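Local coordinates for conserved hypothetical protein (Sulfolobus solfataricus, PDB 2FNA) that probably binds and hydrolyses ATP as an archaeal AAA+ ATPase, holding ADP here, and carries a predicted C-terminal winged-helix domain, at residues Y232-E237 against K257-A262. Numbering follows the deposited sequence.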
ATOM      1  N   TYR A 232      22.151 -16.400  -9.337  1.00 36.47           N
ATOM      2  CA  TYR A 232      20.761 -16.072  -9.104  1.00 36.28           C
ATOM      3  C   TYR A 232      20.167 -16.804  -7.894  1.00 36.99           C
ATOM      4  O   TYR A 232      19.349 -16.243  -7.186  1.00 34.04           O
ATOM      5  CB  TYR A 232      19.930 -16.370 -10.339  1.00 34.89           C
ATOM      6  CG  TYR A 232      20.292 -15.548 -11.543  1.00 36.12           C
ATOM      7  CD1 TYR A 232      19.853 -14.227 -11.673  1.00 34.89           C
ATOM      8  CD2 TYR A 232      21.051 -16.092 -12.572  1.00 35.73           C
ATOM      9  CE1 TYR A 232      20.199 -13.460 -12.789  1.00 38.12           C
ATOM     10  CE2 TYR A 232      21.371 -15.350 -13.700  1.00 34.77           C
ATOM     11  CZ  TYR A 232      20.937 -14.044 -13.813  1.00 36.05           C
ATOM     12  OH  TYR A 232      21.274 -13.328 -14.936  1.00 34.43           O
ATOM     13  N   GLU A 233      20.579 -18.049  -7.657  1.00 37.20           N
ATOM     14  CA  GLU A 233      19.958 -18.867  -6.611  1.00 39.28           C
ATOM     15  C   GLU A 233      20.311 -18.372  -5.228  1.00 35.96           C
ATOM     16  O   GLU A 233      19.454 -18.345  -4.346  1.00 38.82           O
ATOM     17  CB  GLU A 233      20.386 -20.334  -6.723  1.00 40.33           C
ATOM     18  CG  GLU A 233      19.956 -21.016  -7.983  1.00 46.95           C
ATOM     19  CD  GLU A 233      18.482 -21.260  -8.015  1.00 59.66           C
ATOM     20  OE1 GLU A 233      17.887 -21.540  -6.949  1.00 63.74           O
ATOM     21  OE2 GLU A 233      17.918 -21.170  -9.121  1.00 72.65           O
ATOM     22  N   VAL A 234      21.562 -17.987  -5.024  1.00 36.39           N
ATOM     23  CA  VAL A 234      21.954 -17.456  -3.735  1.00 39.06           C
ATOM     24  C   VAL A 234      21.254 -16.124  -3.460  1.00 39.40           C
ATOM     25  O   VAL A 234      20.938 -15.824  -2.312  1.00 38.39           O
ATOM     26  CB  VAL A 234      23.493 -17.314  -3.556  1.00 39.52           C
ATOM     27  CG1 VAL A 234      24.076 -16.290  -4.478  1.00 43.54           C
ATOM     28  CG2 VAL A 234      23.823 -16.954  -2.102  1.00 44.15           C
ATOM     29  N   VAL A 235      21.011 -15.335  -4.506  1.00 38.89           N
ATOM     30  CA  VAL A 235      20.333 -14.063  -4.310  1.00 37.67           C
ATOM     31  C   VAL A 235      18.920 -14.360  -3.815  1.00 36.33           C
ATOM     32  O   VAL A 235      18.514 -13.812  -2.817  1.00 37.06           O
ATOM     33  CB  VAL A 235      20.304 -13.169  -5.568  1.00 35.82           C
ATOM     34  CG1 VAL A 235      19.480 -11.881  -5.301  1.00 35.11           C
ATOM     35  CG2 VAL A 235      21.697 -12.790  -5.996  1.00 35.61           C
ATOM     36  N   TYR A 236      18.180 -15.243  -4.491  1.00 38.61           N
ATOM     37  CA  TYR A 236      16.840 -15.618  -4.022  1.00 36.90           C
ATOM     38  C   TYR A 236      16.849 -16.202  -2.592  1.00 37.72           C
ATOM     39  O   TYR A 236      15.982 -15.875  -1.769  1.00 37.10           O
ATOM     40  CB  TYR A 236      16.150 -16.595  -4.984  1.00 36.45           C
ATOM     41  CG  TYR A 236      14.738 -16.944  -4.530  1.00 37.23           C
ATOM     42  CD1 TYR A 236      13.697 -16.014  -4.590  1.00 34.43           C
ATOM     43  CD2 TYR A 236      14.463 -18.192  -3.988  1.00 39.46           C
ATOM     44  CE1 TYR A 236      12.422 -16.341  -4.122  1.00 33.42           C
ATOM     45  CE2 TYR A 236      13.204 -18.524  -3.543  1.00 39.89           C
ATOM     46  CZ  TYR A 236      12.191 -17.613  -3.622  1.00 34.16           C
ATOM     47  OH  TYR A 236      10.946 -17.993  -3.154  1.00 37.66           O
ATOM     48  N   GLU A 237      17.807 -17.072  -2.305  1.00 39.11           N
ATOM     49  CA  GLU A 237      17.883 -17.694  -0.983  1.00 42.61           C
ATOM     50  C   GLU A 237      18.079 -16.649   0.108  1.00 40.81           C
ATOM     51  O   GLU A 237      17.489 -16.767   1.166  1.00 42.30           O
ATOM     52  CB  GLU A 237      18.991 -18.756  -0.919  1.00 42.17           C
ATOM     53  CG  GLU A 237      18.613 -20.084  -1.621  1.00 47.98           C
ATOM     54  CD  GLU A 237      19.804 -20.894  -2.209  1.00 49.47           C
ATOM     55  OE1 GLU A 237      21.000 -20.494  -2.080  1.00 52.25           O
ATOM     56  OE2 GLU A 237      19.516 -21.961  -2.820  1.00 66.34           O
ATOM     57  N   LYS A 257      29.164  -4.222  -8.385  1.00 36.04           N
ATOM     58  CA  LYS A 257      29.634  -5.514  -8.940  1.00 36.96           C
ATOM     59  C   LYS A 257      30.321  -6.444  -7.936  1.00 36.60           C
ATOM     60  O   LYS A 257      31.130  -7.283  -8.326  1.00 36.99           O
ATOM     61  CB  LYS A 257      30.575  -5.305 -10.126  1.00 38.63           C
ATOM     62  CG  LYS A 257      30.051  -4.366 -11.199  1.00 45.35           C
ATOM     63  CD  LYS A 257      29.155  -5.060 -12.169  1.00 43.33           C
ATOM     64  CE  LYS A 257      28.765  -4.117 -13.296  1.00 49.88           C
ATOM     65  NZ  LYS A 257      29.922  -3.684 -14.131  1.00 39.93           N
ATOM     66  N   ASN A 258      30.014  -6.297  -6.656  1.00 33.86           N
ATOM     67  CA  ASN A 258      30.485  -7.213  -5.635  1.00 34.93           C
ATOM     68  C   ASN A 258      29.258  -7.868  -5.046  1.00 34.60           C
ATOM     69  O   ASN A 258      28.404  -7.208  -4.477  1.00 32.58           O
ATOM     70  CB  ASN A 258      31.285  -6.489  -4.553  1.00 37.70           C
ATOM     71  CG  ASN A 258      31.958  -7.443  -3.586  1.00 41.98           C
ATOM     72  OD1 ASN A 258      31.307  -8.159  -2.837  1.00 40.56           O
ATOM     73  ND2 ASN A 258      33.267  -7.460  -3.608  1.00 47.71           N
ATOM     74  N   LEU A 259      29.170  -9.177  -5.196  1.00 35.09           N
ATOM     75  CA  LEU A 259      27.997  -9.905  -4.783  1.00 34.58           C
ATOM     76  C   LEU A 259      27.735  -9.791  -3.293  1.00 34.50           C
ATOM     77  O   LEU A 259      26.604  -9.554  -2.900  1.00 33.52           O
ATOM     78  CB  LEU A 259      28.118 -11.367  -5.186  1.00 34.71           C
ATOM     79  CG  LEU A 259      26.940 -12.208  -4.731  1.00 34.92           C
ATOM     80  CD1 LEU A 259      25.713 -11.834  -5.522  1.00 37.33           C
ATOM     81  CD2 LEU A 259      27.262 -13.698  -4.886  1.00 46.15           C
ATOM     82  N   ASP A 260      28.756  -9.959  -2.460  1.00 36.05           N
ATOM     83  CA  ASP A 260      28.547  -9.983  -1.013  1.00 37.88           C
ATOM     84  C   ASP A 260      28.222  -8.614  -0.489  1.00 37.86           C
ATOM     85  O   ASP A 260      27.437  -8.471   0.452  1.00 34.83           O
ATOM     86  CB  ASP A 260      29.790 -10.461  -0.261  1.00 40.39           C
ATOM     87  CG  ASP A 260      30.107 -11.922  -0.494  1.00 46.73           C
ATOM     88  OD1 ASP A 260      29.260 -12.660  -1.057  1.00 60.11           O
ATOM     89  OD2 ASP A 260      31.224 -12.327  -0.097  1.00 56.12           O
ATOM     90  N   PHE A 261      28.888  -7.606  -1.049  1.00 37.51           N
ATOM     91  CA  PHE A 261      28.574  -6.229  -0.718  1.00 36.42           C
ATOM     92  C   PHE A 261      27.128  -5.892  -1.075  1.00 33.71           C
ATOM     93  O   PHE A 261      26.421  -5.345  -0.241  1.00 35.92           O
ATOM     94  CB  PHE A 261      29.557  -5.269  -1.395  1.00 38.83           C
ATOM     95  CG  PHE A 261      29.260  -3.809  -1.155  1.00 40.50           C
ATOM     96  CD1 PHE A 261      29.790  -3.156  -0.058  1.00 37.64           C
ATOM     97  CD2 PHE A 261      28.468  -3.085  -2.053  1.00 41.30           C
ATOM     98  CE1 PHE A 261      29.532  -1.819   0.157  1.00 43.43           C
ATOM     99  CE2 PHE A 261      28.218  -1.741  -1.851  1.00 41.10           C
ATOM    100  CZ  PHE A 261      28.748  -1.109  -0.735  1.00 38.60           C
ATOM    101  N   ALA A 262      26.687  -6.219  -2.287  1.00 32.82           N
ATOM    102  CA  ALA A 262      25.307  -5.916  -2.722  1.00 33.59           C
ATOM    103  C   ALA A 262      24.232  -6.625  -1.895  1.00 32.53           C
ATOM    104  O   ALA A 262      23.187  -6.041  -1.602  1.00 32.39           O
ATOM    105  CB  ALA A 262      25.115  -6.206  -4.197  1.00 32.44           C
TER
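L259 reaches across to V234 and V235 and meets each with a different methyl. Its CD2 lies 4.1 Å from V234 CG1, where the two side chains approach tip to tip. Its CD1 lies 4.2 Å from V235 CG2, and here the side chains cross at a slant. The isobutyl fork thus straddles two consecutive residues of helix 232-239. L259 has CG opposite its own backbone N (chi1 178°), which extends the side chain toward that helix. In V235, CG2 is the branch beside the backbone N and trans to the carbonyl carbon, and it is the one that touches. The contact is small, 84 Å² in total, and purely apolar. V235 and L259 are 8.7 Å apart at their CA atoms, so side-chain ends bridge the gap.

These residues belong to the helical region that follows the parallel sheet of the P-loop ATPase fold. The contact joins helix 232-239 to the first turn of helix 259-282, with helix 243-256 between them in sequence. V235 also packs on F249 of that intervening helix. F229 touches both V235 and L259, and D231 adds a further contact to L259. The V235 side chain is about 13 Å from the bound ADP, so this is packing away from the nucleotide.

N258 is the N-cap of the helix that carries L259. Its OD1 accepts from F261 N at 3.1 Å, nearly straight at the hydrogen (172°), with the donor tilted 32° from the carbonyl plane. A weak second bond comes from D260 N.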